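Local coordinates for hypothetical protein (Geobacillus stearothermophilus, PDB 1SFS) that is of unknown function but has a glycoside hydrolase-like domain and is possibly a bacterial lysozyme, at residues G28-D33 / G51-W56; Q36-Q41 / R72-R77; V182-A187 / V214-R219; P190-E195 / V226-A231. All blocks are in the same frame, centred on the assembly; numbering follows the deposited sequence.

Contact 1: residues G28-D33 / G51-W56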
loop_
_atom_site.group_PDB
_atom_site.type_symbol
_atom_site.label_atom_id
_atom_site.label_comp_id
_atom_site.label_asym_id
_atom_site.label_seq_id
_atom_site.Cartn_x
_atom_site.Cartn_y
_atom_site.Cartn_z
ATOM N N GLY A 28 -6.823 15.847 1.455
ATOM C CA GLY A 28 -6.354 14.447 1.772
ATOM C C GLY A 28 -7.046 13.894 3.002
ATOM O O GLY A 28 -7.289 14.568 3.994
ATOM N N ILE A 29 -7.399 12.636 3.010
ATOM C CA ILE A 29 -7.907 11.802 4.124
ATOM C C ILE A 29 -6.685 11.275 4.818
ATOM O O ILE A 29 -5.750 10.839 4.170
ATOM C CB ILE A 29 -8.704 10.649 3.428
ATOM C CG1 ILE A 29 -9.838 11.213 2.597
ATOM C CG2 ILE A 29 -9.165 9.648 4.427
ATOM C CD1 ILE A 29 -11.022 11.569 3.383
ATOM N N TRP A 30 -6.652 11.227 6.126
ATOM C CA TRP A 30 -5.456 10.864 6.892
ATOM C C TRP A 30 -5.537 9.452 7.395
ATOM O O TRP A 30 -6.612 8.986 7.819
ATOM C CB TRP A 30 -5.320 11.852 8.056
ATOM C CG TRP A 30 -4.052 11.735 8.868
ATOM C CD1 TRP A 30 -2.838 12.312 8.614
ATOM C CD2 TRP A 30 -3.911 11.015 10.083
ATOM N NE1 TRP A 30 -1.948 11.983 9.582
ATOM C CE2 TRP A 30 -2.565 11.195 10.505
ATOM C CE3 TRP A 30 -4.796 10.239 10.855
ATOM C CZ2 TRP A 30 -2.115 10.616 11.666
ATOM C CZ3 TRP A 30 -4.324 9.664 12.017
ATOM C CH2 TRP A 30 -3.010 9.865 12.404
ATOM N N GLY A 31 -4.398 8.783 7.392
ATOM C CA GLY A 31 -4.303 7.435 7.930
ATOM C C GLY A 31 -2.887 7.080 8.281
ATOM O O GLY A 31 -2.010 7.930 8.283
ATOM N N VAL A 32 -2.711 5.801 8.642
ATOM C CA VAL A 32 -1.426 5.346 9.136
ATOM C C VAL A 32 -1.110 3.977 8.539
ATOM O O VAL A 32 -1.927 3.412 7.813
ATOM C CB VAL A 32 -1.401 5.266 10.701
ATOM C CG1 VAL A 32 -1.625 6.656 11.285
ATOM C CG2 VAL A 32 -2.388 4.252 11.229
ATOM N N ASP A 33 0.059 3.447 8.821
ATOM C CA ASP A 33 0.374 2.061 8.518
ATOM C C ASP A 33 1.337 1.565 9.617
ATOM O O ASP A 33 2.026 2.366 10.257
ATOM C CB ASP A 33 0.953 1.882 7.103
ATOM C CG ASP A 33 2.251 2.572 6.887
ATOM O OD1 ASP A 33 3.289 1.989 7.350
ATOM O OD2 ASP A 33 2.279 3.668 6.293
ATOM N N GLY A 51 -4.218 11.192 15.874
ATOM C CA GLY A 51 -5.426 11.517 15.213
ATOM C C GLY A 51 -6.236 10.267 14.886
ATOM O O GLY A 51 -5.866 9.156 15.202
ATOM N N TYR A 52 -7.372 10.464 14.240
ATOM C CA TYR A 52 -8.263 9.352 13.967
ATOM C C TYR A 52 -7.979 8.821 12.561
ATOM O O TYR A 52 -8.287 9.493 11.587
ATOM C CB TYR A 52 -9.757 9.796 14.080
ATOM C CG TYR A 52 -10.560 8.590 14.404
ATOM C CD1 TYR A 52 -11.073 8.406 15.696
ATOM C CD2 TYR A 52 -10.813 7.599 13.487
ATOM C CE1 TYR A 52 -11.814 7.274 16.002
ATOM C CE2 TYR A 52 -11.518 6.429 13.795
ATOM C CZ TYR A 52 -12.009 6.279 15.045
ATOM O OH TYR A 52 -12.711 5.157 15.407
ATOM N N PRO A 53 -7.374 7.645 12.424
ATOM C CA PRO A 53 -7.012 7.200 11.072
ATOM C C PRO A 53 -8.242 6.756 10.330
ATOM O O PRO A 53 -9.080 6.027 10.885
ATOM C CB PRO A 53 -6.036 6.080 11.360
ATOM C CG PRO A 53 -6.567 5.481 12.646
ATOM C CD PRO A 53 -7.045 6.660 13.454
ATOM N N LYS A 54 -8.353 7.089 9.052
ATOM C CA LYS A 54 -9.448 6.609 8.229
ATOM C C LYS A 54 -9.092 5.284 7.552
ATOM O O LYS A 54 -9.996 4.549 7.114
ATOM C CB LYS A 54 -9.891 7.645 7.217
ATOM C CG LYS A 54 -10.245 8.971 7.819
ATOM C CD LYS A 54 -10.980 9.001 9.145
ATOM C CE LYS A 54 -11.242 10.381 9.765
ATOM N NZ LYS A 54 -9.962 11.171 10.139
ATOM N N PHE A 55 -7.814 4.970 7.493
ATOM C CA PHE A 55 -7.312 3.755 6.908
ATOM C C PHE A 55 -6.032 3.385 7.630
ATOM O O PHE A 55 -5.381 4.254 8.226
ATOM C CB PHE A 55 -7.119 3.849 5.392
ATOM C CG PHE A 55 -6.130 4.934 4.970
ATOM C CD1 PHE A 55 -4.790 4.616 4.797
ATOM C CD2 PHE A 55 -6.535 6.234 4.797
ATOM C CE1 PHE A 55 -3.894 5.613 4.436
ATOM C CE2 PHE A 55 -5.618 7.239 4.423
ATOM C CZ PHE A 55 -4.308 6.915 4.232
ATOM N N TRP A 56 -5.701 2.098 7.556
ATOM C CA TRP A 56 -4.538 1.572 8.285
ATOM C C TRP A 56 -3.868 0.547 7.396
ATOM O O TRP A 56 -4.447 -0.516 7.111
ATOM C CB TRP A 56 -4.970 1.011 9.627
ATOM C CG TRP A 56 -3.840 0.869 10.629
ATOM C CD1 TRP A 56 -2.636 0.262 10.454
ATOM C CD2 TRP A 56 -3.843 1.360 11.978
ATOM N NE1 TRP A 56 -1.883 0.372 11.591
ATOM C CE2 TRP A 56 -2.597 1.022 12.531
ATOM C CE3 TRP A 56 -4.755 2.073 12.743
ATOM C CZ2 TRP A 56 -2.274 1.364 13.849
ATOM C CZ3 TRP A 56 -4.430 2.405 14.046
ATOM C CH2 TRP A 56 -3.199 2.045 14.576
HETATM O O HOH W 1 -8.949 12.321 7.635
#

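Contact 2: residues Q36-Q41 / R72-R77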
loop_
_atom_site.group_PDB
_atom_site.type_symbol
_atom_site.label_atom_id
_atom_site.label_comp_id
_atom_site.label_asym_id
_atom_site.label_seq_id
_atom_site.Cartn_x
_atom_site.Cartn_y
_atom_site.Cartn_z
ATOM N N GLN A 36 3.346 -3.858 12.798
ATOM C CA GLN A 36 2.740 -4.701 13.834
ATOM C C GLN A 36 1.214 -4.642 13.758
ATOM O O GLN A 36 0.583 -3.756 13.194
ATOM C CB GLN A 36 3.358 -4.383 15.199
ATOM C CG GLN A 36 2.802 -3.122 15.726
ATOM C CD GLN A 36 3.614 -2.683 16.961
ATOM O OE1 GLN A 36 4.711 -2.174 16.901
ATOM N NE2 GLN A 36 3.024 -2.819 18.150
ATOM N N VAL A 37 0.614 -5.667 14.382
ATOM C CA VAL A 37 -0.822 -5.817 14.524
ATOM C C VAL A 37 -1.466 -4.605 15.197
ATOM O O VAL A 37 -0.934 -4.080 16.209
ATOM C CB VAL A 37 -1.127 -7.085 15.346
ATOM C CG1 VAL A 37 -2.572 -7.211 15.818
ATOM C CG2 VAL A 37 -0.676 -8.293 14.559
ATOM N N VAL A 38 -2.634 -4.255 14.691
ATOM C CA VAL A 38 -3.439 -3.222 15.335
ATOM C C VAL A 38 -4.173 -3.861 16.496
ATOM O O VAL A 38 -5.245 -4.412 16.317
ATOM C CB VAL A 38 -4.416 -2.590 14.366
ATOM C CG1 VAL A 38 -5.086 -1.387 15.030
ATOM C CG2 VAL A 38 -3.738 -2.129 13.093
ATOM N N THR A 39 -3.653 -3.757 17.670
ATOM C CA THR A 39 -4.360 -4.063 18.905
ATOM C C THR A 39 -5.156 -2.852 19.303
ATOM O O THR A 39 -4.955 -1.731 18.816
ATOM C CB THR A 39 -3.321 -4.410 19.993
ATOM O OG1 THR A 39 -2.547 -3.233 20.190
ATOM C CG2 THR A 39 -2.511 -5.651 19.644
ATOM N N ASP A 40 -6.064 -3.032 20.260
ATOM C CA ASP A 40 -6.774 -1.863 20.785
ATOM C C ASP A 40 -5.815 -0.860 21.364
ATOM O O ASP A 40 -5.975 0.348 21.197
ATOM C CB ASP A 40 -7.818 -2.206 21.838
ATOM C CG ASP A 40 -8.638 -0.948 22.221
ATOM O OD1 ASP A 40 -9.360 -0.372 21.385
ATOM O OD2 ASP A 40 -8.614 -0.508 23.399
ATOM N N GLN A 41 -4.775 -1.374 22.037
ATOM C CA GLN A 41 -3.743 -0.493 22.616
ATOM C C GLN A 41 -3.077 0.375 21.554
ATOM O O GLN A 41 -2.957 1.584 21.786
ATOM C CB GLN A 41 -2.747 -1.280 23.449
ATOM C CG GLN A 41 -3.347 -1.638 24.805
ATOM C CD GLN A 41 -3.437 -0.596 25.890
ATOM O OE1 GLN A 41 -3.081 0.558 25.683
ATOM N NE2 GLN A 41 -3.894 -0.900 27.112
ATOM N N ARG A 72 -7.943 -12.540 10.550
ATOM C CA ARG A 72 -9.345 -12.178 10.515
ATOM C C ARG A 72 -9.744 -11.430 11.766
ATOM O O ARG A 72 -10.505 -10.446 11.690
ATOM C CB ARG A 72 -10.221 -13.423 10.283
ATOM C CG ARG A 72 -10.068 -13.940 8.869
ATOM C CD ARG A 72 -11.153 -14.949 8.603
ATOM N NE ARG A 72 -11.218 -15.445 7.259
ATOM C CZ ARG A 72 -12.263 -15.453 6.439
ATOM N NH1 ARG A 72 -13.446 -14.945 6.743
ATOM N NH2 ARG A 72 -12.063 -15.998 5.232
ATOM N N ASP A 73 -9.308 -11.834 12.955
ATOM C CA ASP A 73 -9.637 -11.159 14.211
ATOM C C ASP A 73 -9.176 -9.690 14.196
ATOM O O ASP A 73 -9.861 -8.760 14.613
ATOM C CB ASP A 73 -9.032 -11.882 15.389
ATOM C CG ASP A 73 -9.748 -13.163 15.782
ATOM O OD1 ASP A 73 -9.232 -13.869 16.654
ATOM O OD2 ASP A 73 -10.826 -13.435 15.252
ATOM N N GLU A 74 -7.960 -9.472 13.671
ATOM C CA GLU A 74 -7.486 -8.113 13.577
ATOM C C GLU A 74 -8.338 -7.297 12.596
ATOM O O GLU A 74 -8.627 -6.132 12.894
ATOM C CB GLU A 74 -6.029 -8.126 13.142
ATOM C CG GLU A 74 -5.439 -6.739 13.023
ATOM C CD GLU A 74 -4.034 -6.646 12.484
ATOM O OE1 GLU A 74 -3.562 -5.508 12.386
ATOM O OE2 GLU A 74 -3.403 -7.690 12.167
ATOM N N ILE A 75 -8.703 -7.856 11.460
ATOM C CA ILE A 75 -9.551 -7.104 10.541
ATOM C C ILE A 75 -10.868 -6.708 11.180
ATOM O O ILE A 75 -11.320 -5.581 11.008
ATOM C CB ILE A 75 -9.737 -7.925 9.239
ATOM C CG1 ILE A 75 -8.375 -8.017 8.499
ATOM C CG2 ILE A 75 -10.839 -7.332 8.392
ATOM C CD1 ILE A 75 -8.385 -8.946 7.328
ATOM N N VAL A 76 -11.488 -7.638 11.918
ATOM C CA VAL A 76 -12.716 -7.334 12.610
ATOM C C VAL A 76 -12.504 -6.153 13.531
ATOM O O VAL A 76 -13.331 -5.209 13.599
ATOM C CB VAL A 76 -13.232 -8.559 13.421
ATOM C CG1 VAL A 76 -14.284 -8.168 14.430
ATOM C CG2 VAL A 76 -13.759 -9.619 12.452
ATOM N N ARG A 77 -11.419 -6.149 14.287
ATOM C CA ARG A 77 -11.242 -5.007 15.176
ATOM C C ARG A 77 -11.046 -3.686 14.430
ATOM O O ARG A 77 -11.629 -2.658 14.776
ATOM C CB ARG A 77 -10.082 -5.351 16.107
ATOM C CG ARG A 77 -9.766 -4.192 17.027
ATOM C CD ARG A 77 -8.806 -4.590 18.145
ATOM N NE ARG A 77 -7.637 -5.249 17.609
ATOM C CZ ARG A 77 -7.328 -6.528 17.538
ATOM N NH1 ARG A 77 -6.233 -6.905 16.985
ATOM N NH2 ARG A 77 -8.148 -7.448 18.075
#

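Contact 3: residues V182-A187 / V214-R219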
loop_
_atom_site.group_PDB
_atom_site.type_symbol
_atom_site.label_atom_id
_atom_site.label_comp_id
_atom_site.label_asym_id
_atom_site.label_seq_id
_atom_site.Cartn_x
_atom_site.Cartn_y
_atom_site.Cartn_z
ATOM N N VAL A 182 -3.105 1.553 -8.879
ATOM C CA VAL A 182 -3.114 2.680 -7.967
ATOM C C VAL A 182 -1.779 2.737 -7.256
ATOM O O VAL A 182 -1.316 1.711 -6.753
ATOM C CB VAL A 182 -4.284 2.584 -6.979
ATOM C CG1 VAL A 182 -4.240 3.689 -5.960
ATOM C CG2 VAL A 182 -5.599 2.574 -7.728
ATOM N N ILE A 183 -1.162 3.916 -7.233
ATOM C CA ILE A 183 0.119 4.102 -6.587
ATOM C C ILE A 183 -0.052 4.746 -5.204
ATOM O O ILE A 183 -0.782 5.716 -5.039
ATOM C CB ILE A 183 1.079 4.933 -7.472
ATOM C CG1 ILE A 183 1.405 4.167 -8.762
ATOM C CG2 ILE A 183 2.350 5.313 -6.734
ATOM C CD1 ILE A 183 2.254 4.942 -9.746
ATOM N N TRP A 184 0.671 4.157 -4.264
ATOM C CA TRP A 184 0.939 4.690 -2.942
ATOM C C TRP A 184 2.389 5.158 -2.974
ATOM O O TRP A 184 3.305 4.341 -3.018
ATOM C CB TRP A 184 0.694 3.593 -1.900
ATOM C CG TRP A 184 0.938 3.959 -0.467
ATOM C CD1 TRP A 184 1.319 5.139 0.090
ATOM C CD2 TRP A 184 0.800 3.028 0.598
ATOM N NE1 TRP A 184 1.406 5.008 1.456
ATOM C CE2 TRP A 184 1.110 3.733 1.797
ATOM C CE3 TRP A 184 0.447 1.688 0.649
ATOM C CZ2 TRP A 184 1.075 3.112 3.048
ATOM C CZ3 TRP A 184 0.426 1.090 1.879
ATOM C CH2 TRP A 184 0.737 1.803 3.052
ATOM N N SER A 185 2.583 6.476 -3.018
ATOM C CA SER A 185 3.905 7.039 -3.172
ATOM C C SER A 185 4.577 7.262 -1.838
ATOM O O SER A 185 3.969 7.828 -0.916
ATOM C CB SER A 185 3.778 8.380 -3.904
ATOM O OG SER A 185 5.065 8.941 -4.017
ATOM N N ALA A 186 5.844 6.876 -1.745
ATOM C CA ALA A 186 6.681 7.051 -0.582
ATOM C C ALA A 186 7.572 8.272 -0.636
ATOM O O ALA A 186 8.548 8.346 0.099
ATOM C CB ALA A 186 7.523 5.788 -0.370
ATOM N N ALA A 187 7.231 9.270 -1.444
ATOM C CA ALA A 187 8.019 10.498 -1.541
ATOM C C ALA A 187 7.116 11.662 -1.880
ATOM O O ALA A 187 6.093 11.453 -2.565
ATOM C CB ALA A 187 9.045 10.356 -2.687
ATOM N N VAL A 214 -2.419 7.534 -2.688
ATOM C CA VAL A 214 -1.929 7.433 -1.322
ATOM C C VAL A 214 -0.547 8.040 -1.268
ATOM O O VAL A 214 0.221 7.898 -2.222
ATOM C CB VAL A 214 -1.904 5.989 -0.765
ATOM C CG1 VAL A 214 -2.093 6.004 0.744
ATOM C CG2 VAL A 214 -2.902 5.076 -1.461
ATOM N N TRP A 215 -0.184 8.648 -0.143
ATOM C CA TRP A 215 1.091 9.295 0.043
ATOM C C TRP A 215 1.585 9.008 1.466
ATOM O O TRP A 215 0.944 9.465 2.436
ATOM C CB TRP A 215 0.945 10.804 -0.152
ATOM C CG TRP A 215 2.198 11.571 0.059
ATOM C CD1 TRP A 215 3.484 11.192 -0.132
ATOM C CD2 TRP A 215 2.288 12.924 0.531
ATOM N NE1 TRP A 215 4.342 12.197 0.181
ATOM C CE2 TRP A 215 3.628 13.278 0.603
ATOM C CE3 TRP A 215 1.320 13.856 0.924
ATOM C CZ2 TRP A 215 4.050 14.536 1.042
ATOM C CZ3 TRP A 215 1.726 15.106 1.366
ATOM C CH2 TRP A 215 3.073 15.424 1.416
ATOM N N GLN A 216 2.689 8.321 1.613
ATOM C CA GLN A 216 3.348 8.139 2.914
ATOM C C GLN A 216 4.247 9.367 3.113
ATOM O O GLN A 216 5.331 9.434 2.540
ATOM C CB GLN A 216 4.102 6.850 2.980
ATOM C CG GLN A 216 4.523 6.501 4.405
ATOM C CD GLN A 216 5.340 5.252 4.386
ATOM O OE1 GLN A 216 6.443 5.279 3.805
ATOM N NE2 GLN A 216 4.822 4.183 4.953
ATOM N N TYR A 217 3.780 10.328 3.898
ATOM C CA TYR A 217 4.527 11.555 4.061
ATOM C C TYR A 217 5.486 11.554 5.238
ATOM O O TYR A 217 6.317 12.461 5.359
ATOM C CB TYR A 217 3.572 12.754 4.127
ATOM C CG TYR A 217 2.782 12.867 5.380
ATOM C CD1 TYR A 217 3.254 13.576 6.460
ATOM C CD2 TYR A 217 1.502 12.356 5.517
ATOM C CE1 TYR A 217 2.521 13.710 7.626
ATOM C CE2 TYR A 217 0.755 12.473 6.662
ATOM C CZ TYR A 217 1.262 13.172 7.739
ATOM O OH TYR A 217 0.513 13.292 8.874
ATOM N N GLY A 218 5.399 10.532 6.095
ATOM C CA GLY A 218 6.329 10.408 7.176
ATOM C C GLY A 218 6.448 8.979 7.650
ATOM O O GLY A 218 5.471 8.215 7.583
ATOM N N ARG A 219 7.619 8.603 8.144
ATOM C CA ARG A 219 7.854 7.291 8.719
ATOM C C ARG A 219 8.230 7.437 10.183
ATOM O O ARG A 219 8.910 8.409 10.576
ATOM C CB ARG A 219 8.962 6.518 7.961
ATOM C CG ARG A 219 8.553 6.097 6.577
ATOM C CD ARG A 219 9.712 5.355 5.909
ATOM N NE ARG A 219 9.323 4.862 4.610
ATOM C CZ ARG A 219 10.216 4.310 3.772
ATOM N NH1 ARG A 219 11.512 4.162 4.002
ATOM N NH2 ARG A 219 9.728 3.885 2.622
#

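Contact 4: residues P190-E195 / V226-A231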
loop_
_atom_site.group_PDB
_atom_site.type_symbol
_atom_site.label_atom_id
_atom_site.label_comp_id
_atom_site.label_asym_id
_atom_site.label_seq_id
_atom_site.Cartn_x
_atom_site.Cartn_y
_atom_site.Cartn_z
ATOM N N PRO A 190 8.355 14.630 4.241
ATOM C CA PRO A 190 8.657 15.746 5.154
ATOM C C PRO A 190 8.663 15.324 6.614
ATOM O O PRO A 190 9.343 15.995 7.384
ATOM C CB PRO A 190 7.530 16.735 4.871
ATOM C CG PRO A 190 6.378 15.906 4.322
ATOM C CD PRO A 190 7.120 14.872 3.491
ATOM N N GLY A 191 7.999 14.247 6.994
ATOM C CA GLY A 191 8.042 13.743 8.355
ATOM C C GLY A 191 6.672 13.542 8.939
ATOM O O GLY A 191 5.668 14.143 8.513
ATOM N N THR A 192 6.557 12.691 9.923
ATOM C CA THR A 192 5.295 12.407 10.557
ATOM C C THR A 192 4.739 13.661 11.254
ATOM O O THR A 192 5.483 14.489 11.752
ATOM C CB THR A 192 5.359 11.233 11.537
ATOM O OG1 THR A 192 6.308 11.541 12.564
ATOM C CG2 THR A 192 5.741 9.939 10.844
ATOM N N THR A 193 3.413 13.743 11.305
ATOM C CA THR A 193 2.699 14.765 12.037
ATOM C C THR A 193 1.438 14.161 12.623
ATOM O O THR A 193 0.928 13.114 12.187
ATOM C CB THR A 193 2.225 15.967 11.171
ATOM O OG1 THR A 193 1.180 15.557 10.304
ATOM C CG2 THR A 193 3.317 16.587 10.310
ATOM N N LYS A 194 0.860 14.908 13.542
ATOM C CA LYS A 194 -0.534 14.707 13.946
ATOM C C LYS A 194 -1.413 14.957 12.741
ATOM O O LYS A 194 -1.105 15.717 11.827
ATOM C CB LYS A 194 -0.940 15.657 15.100
ATOM C CG LYS A 194 -0.215 15.365 16.406
ATOM C CD LYS A 194 -0.755 16.302 17.510
ATOM C CE LYS A 194 -0.097 15.959 18.849
ATOM N NZ LYS A 194 -0.825 16.590 19.989
ATOM N N GLU A 195 -2.567 14.330 12.766
ATOM C CA GLU A 195 -3.559 14.520 11.703
ATOM C C GLU A 195 -3.874 15.984 11.401
ATOM O O GLU A 195 -3.936 16.392 10.236
ATOM C CB GLU A 195 -4.823 13.774 12.071
ATOM C CG GLU A 195 -5.963 13.969 11.107
ATOM C CD GLU A 195 -7.281 13.457 11.620
ATOM O OE1 GLU A 195 -7.440 13.035 12.793
ATOM O OE2 GLU A 195 -8.234 13.478 10.788
ATOM N N VAL A 226 4.087 3.854 14.116
ATOM C CA VAL A 226 3.369 3.895 12.866
ATOM C C VAL A 226 3.994 4.908 11.916
ATOM O O VAL A 226 4.746 5.816 12.327
ATOM C CB VAL A 226 1.888 4.272 13.077
ATOM C CG1 VAL A 226 1.215 3.351 14.070
ATOM C CG2 VAL A 226 1.685 5.733 13.521
ATOM N N ASP A 227 3.686 4.760 10.654
ATOM C CA ASP A 227 3.942 5.763 9.623
ATOM C C ASP A 227 2.659 6.523 9.355
ATOM O O ASP A 227 1.565 6.033 9.616
ATOM C CB ASP A 227 4.397 5.124 8.335
ATOM C CG ASP A 227 5.531 4.162 8.588
ATOM O OD1 ASP A 227 5.459 2.987 8.097
ATOM O OD2 ASP A 227 6.536 4.478 9.235
ATOM N N THR A 228 2.768 7.739 8.782
ATOM C CA THR A 228 1.632 8.579 8.518
ATOM C C THR A 228 1.436 8.813 7.024
ATOM O O THR A 228 2.368 9.028 6.264
ATOM C CB THR A 228 1.711 9.928 9.262
ATOM O OG1 THR A 228 2.917 10.617 8.909
ATOM C CG2 THR A 228 1.709 9.716 10.780
ATOM N N ASN A 229 0.144 8.781 6.639
ATOM C CA ASN A 229 -0.254 8.822 5.227
ATOM C C ASN A 229 -1.391 9.799 5.028
ATOM O O ASN A 229 -2.189 10.075 5.935
ATOM C CB ASN A 229 -0.746 7.455 4.774
ATOM C CG ASN A 229 0.312 6.397 4.882
ATOM O OD1 ASN A 229 1.196 6.301 4.066
ATOM N ND2 ASN A 229 0.195 5.555 5.910
ATOM N N LEU A 230 -1.516 10.258 3.787
ATOM C CA LEU A 230 -2.661 10.959 3.275
ATOM C C LEU A 230 -3.175 10.239 2.033
ATOM O O LEU A 230 -2.387 9.599 1.322
ATOM C CB LEU A 230 -2.363 12.404 2.942
ATOM C CG LEU A 230 -2.086 13.312 4.149
ATOM C CD1 LEU A 230 -1.339 14.554 3.702
ATOM C CD2 LEU A 230 -3.381 13.659 4.825
ATOM N N ALA A 231 -4.438 10.378 1.731
ATOM C CA ALA A 231 -5.038 9.715 0.560
ATOM C C ALA A 231 -6.003 10.615 -0.154
ATOM O O ALA A 231 -6.658 11.473 0.440
ATOM C CB ALA A 231 -5.743 8.435 0.955
#

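Contact 1: residues G28-D33 / G51-W56
Lys54 N donates to Trp30 O at 2.9 Å, almost straight and in the carbonyl plane, and Val32 N bonds Phe55 O at 3.1 Å from somewhat outside that carbonyl's plane. The Lys54 chain bends twice, bringing NZ back to Tyr52 O at 2.8 Å; a water accepts from both NZ and Trp30 N and so bridges the segments, while Glu195 forms a salt bridge with the same ammonium group. Between the two backbone bonds, Gly31 CA lies over the face of Phe55, 3.8 Å from the ring centroid. Phe55 CG stands between its own N and carbonyl carbon (chi1 60°), which folds the ring against the neighbouring strand, and a CB on Gly31 would collide with Phe55 O. Farther along, Val32 CG2 makes a CH-pi contact over the six-membered ring of Trp56, 3.5 Å from its centroid; the indole NE1 is held by Ser34. Trp30 turns an edge to the Tyr52-Pro53 peptide, with CE3 3.6 Å from Tyr52 O, and gives its NE1 to Tyr217. At the start of the strand Ile29 CG2 crosses the Lys54 chain, 3.5 Å from Lys54 CB. Strand 29-33, helix 40-49 and strand 55-59 form a beta-alpha-beta unit, and these neighbouring parallel strands open the barrel-like sheet expected of a glycoside hydrolase-like domain.

Contact 2: residues Q36-Q41 / R72-R77
Glu74 reaches from helix 72-80 to the backbone of Val37 and Val38, in the turn that leads into helix 40-49. Its CG is anti to the backbone N (chi1 -180°) and the chain stays extended, so the carboxylate is carried straight out from the helix. Beyond CB, CG passes 4.0 Å from Val37 CG1, and CD comes closer to that same methyl, at 3.7 Å. At the tip the oxygens part company. OE2 lies 3.7 Å from Val37 CG2, whereas OE1 accepts from Val38 N at 2.8 Å along a straight N-H line that descends from above the carboxylate plane. OE1 also takes a salt bridge from Arg58 of strand 55-59, and Val38 CG2 packs 3.5 Å from it. One turn on, Arg77, in one of its two modelled conformers, kinks at chi3 (51°) to grip Val38 O side-on: NE and NH1 each stand 2.8 Å from this single oxygen, which lies in the guanidinium plane. Just after Val38, Thr39 N-caps helix 40-49, its OG1 taking Leu42 N. A leucine in place of Glu74 would probably leave Val38 N without its acceptor and Arg58 without this carboxylate partner. Val38 thus has its N-H held by a carboxylate and its C=O by a guanidinium group, both from one face of the helix, a pairing that fixes the turn's backbone through charged side chains and probably favours an ionised Glu74.

Contact 3: residues V182-A187 / V214-R219
Trp184 and Ser185 pair in parallel with Val214 and Trp215, the last parallel pairing of the curled sheet before strand 227-231 runs back antiparallel; five strands each followed by helix, then three more, are consistent with the (beta/alpha)5(beta)3 barrel of GH25 lysozymes. Ser185 N bonds Val214 O at 2.9 Å, and Gln216 N meets Ser185 O at 2.9 Å, nearly along the C=O axis. A weak bond from Val214 N to Ile183 O precedes them. Trp184 swings its ring alongside the next strand, CG anti to the backbone N (chi1 179°). Val214 CG1 lies over the five-membered ring of Trp184, 3.7 Å from the centroid and offset toward the rim, with Val214 CB 3.4 Å from Trp184 CD1. The Gln216 backbone N lies at the indole edge, Gln216 CB is 3.6 Å from Trp184 NE1, and that nitrogen bonds Asn229. On the Ser185 side, Trp215 meets Ser185 O with its ring edge, CD1 at 3.5 Å, while NE1 goes to Pro188 O. A phenylalanine in place of Trp184 would probably deprive Asn229 of its indole N-H partner and open a gap beside Val214. Past the classic bulge formed by Tyr217 and Gly218 opposite Thr228, Arg219 NE bonds Gln216 OE1 at 3.0 Å, nearly straight but from above the amide plane. Tyr155 reaches the same oxygen, and Gln216 NE2 bonds Asp33. The buried amide is therefore engaged at both ends, which fixes its flip and links a nonpolar stretch inside the curled sheet to a polar cluster at the strand ends.

Contact 4: residues P190-E195 / V226-A231
Thr192 rests on Thr228 by van der Waals contact, the two side chains crossing at about a right angle. Thr228 OG1 lies 3.4 Å from Thr192 CA and 3.5 Å from Thr192 CG2, so the hydroxyl is met by carbon atoms. The methyl of Thr228 takes the other part of the contact: CG2 is 4.0 Å from Thr192 CB and 3.8 Å from Thr193 O. Thr228 CG2 is anti to the carbonyl carbon, with OG1 between that carbon and the backbone N (chi1 57°), and both branches thereby face the loop. This loop, which follows strand 182-185, is draped over the outer face of strand 227-231, the last strand of the barrel-like sheet, where Thr228 sits beside Trp30 and Tyr217. Several bonds hold it there. Gly191 pairs through its backbone with Tyr217, at backbone angles (phi 127°) where a side chain would be jammed against the preceding carbonyl. Thr193 OG1 donates to Lys194 O at 2.8 Å and also shares a hydrogen bond with the hydroxyl of Tyr217. Farther out, Glu195 OE1 accepts from Tyr52 N and the Glu195 backbone bonds Leu50, while the backbone of Thr228 is fixed by Gly218 in the neighbouring strand.

In the fold
From the N terminus, contact 1 closes the first loop by joining strands 29-33 and 55-59 around helix 40-49. Contact 2 starts inside that loop and ends beyond it, so the two cross; it brings helix 72-80 to the turn before helix 40-49, and contacts 1 and 2 touch where Val38 packs on Trp56. The chain then completes the middle strands before contact 3 opens. Contacts 3 and 4 cross in turn: one joins strands 182-185 and 211-218, the other lays their connecting loop on strand 227-231. That strand pairs with both 211-218 and 29-33, closing the sheet, so contacts 1, 3 and 4 meet at its seam while contact 2 lies away from it, on the helical side.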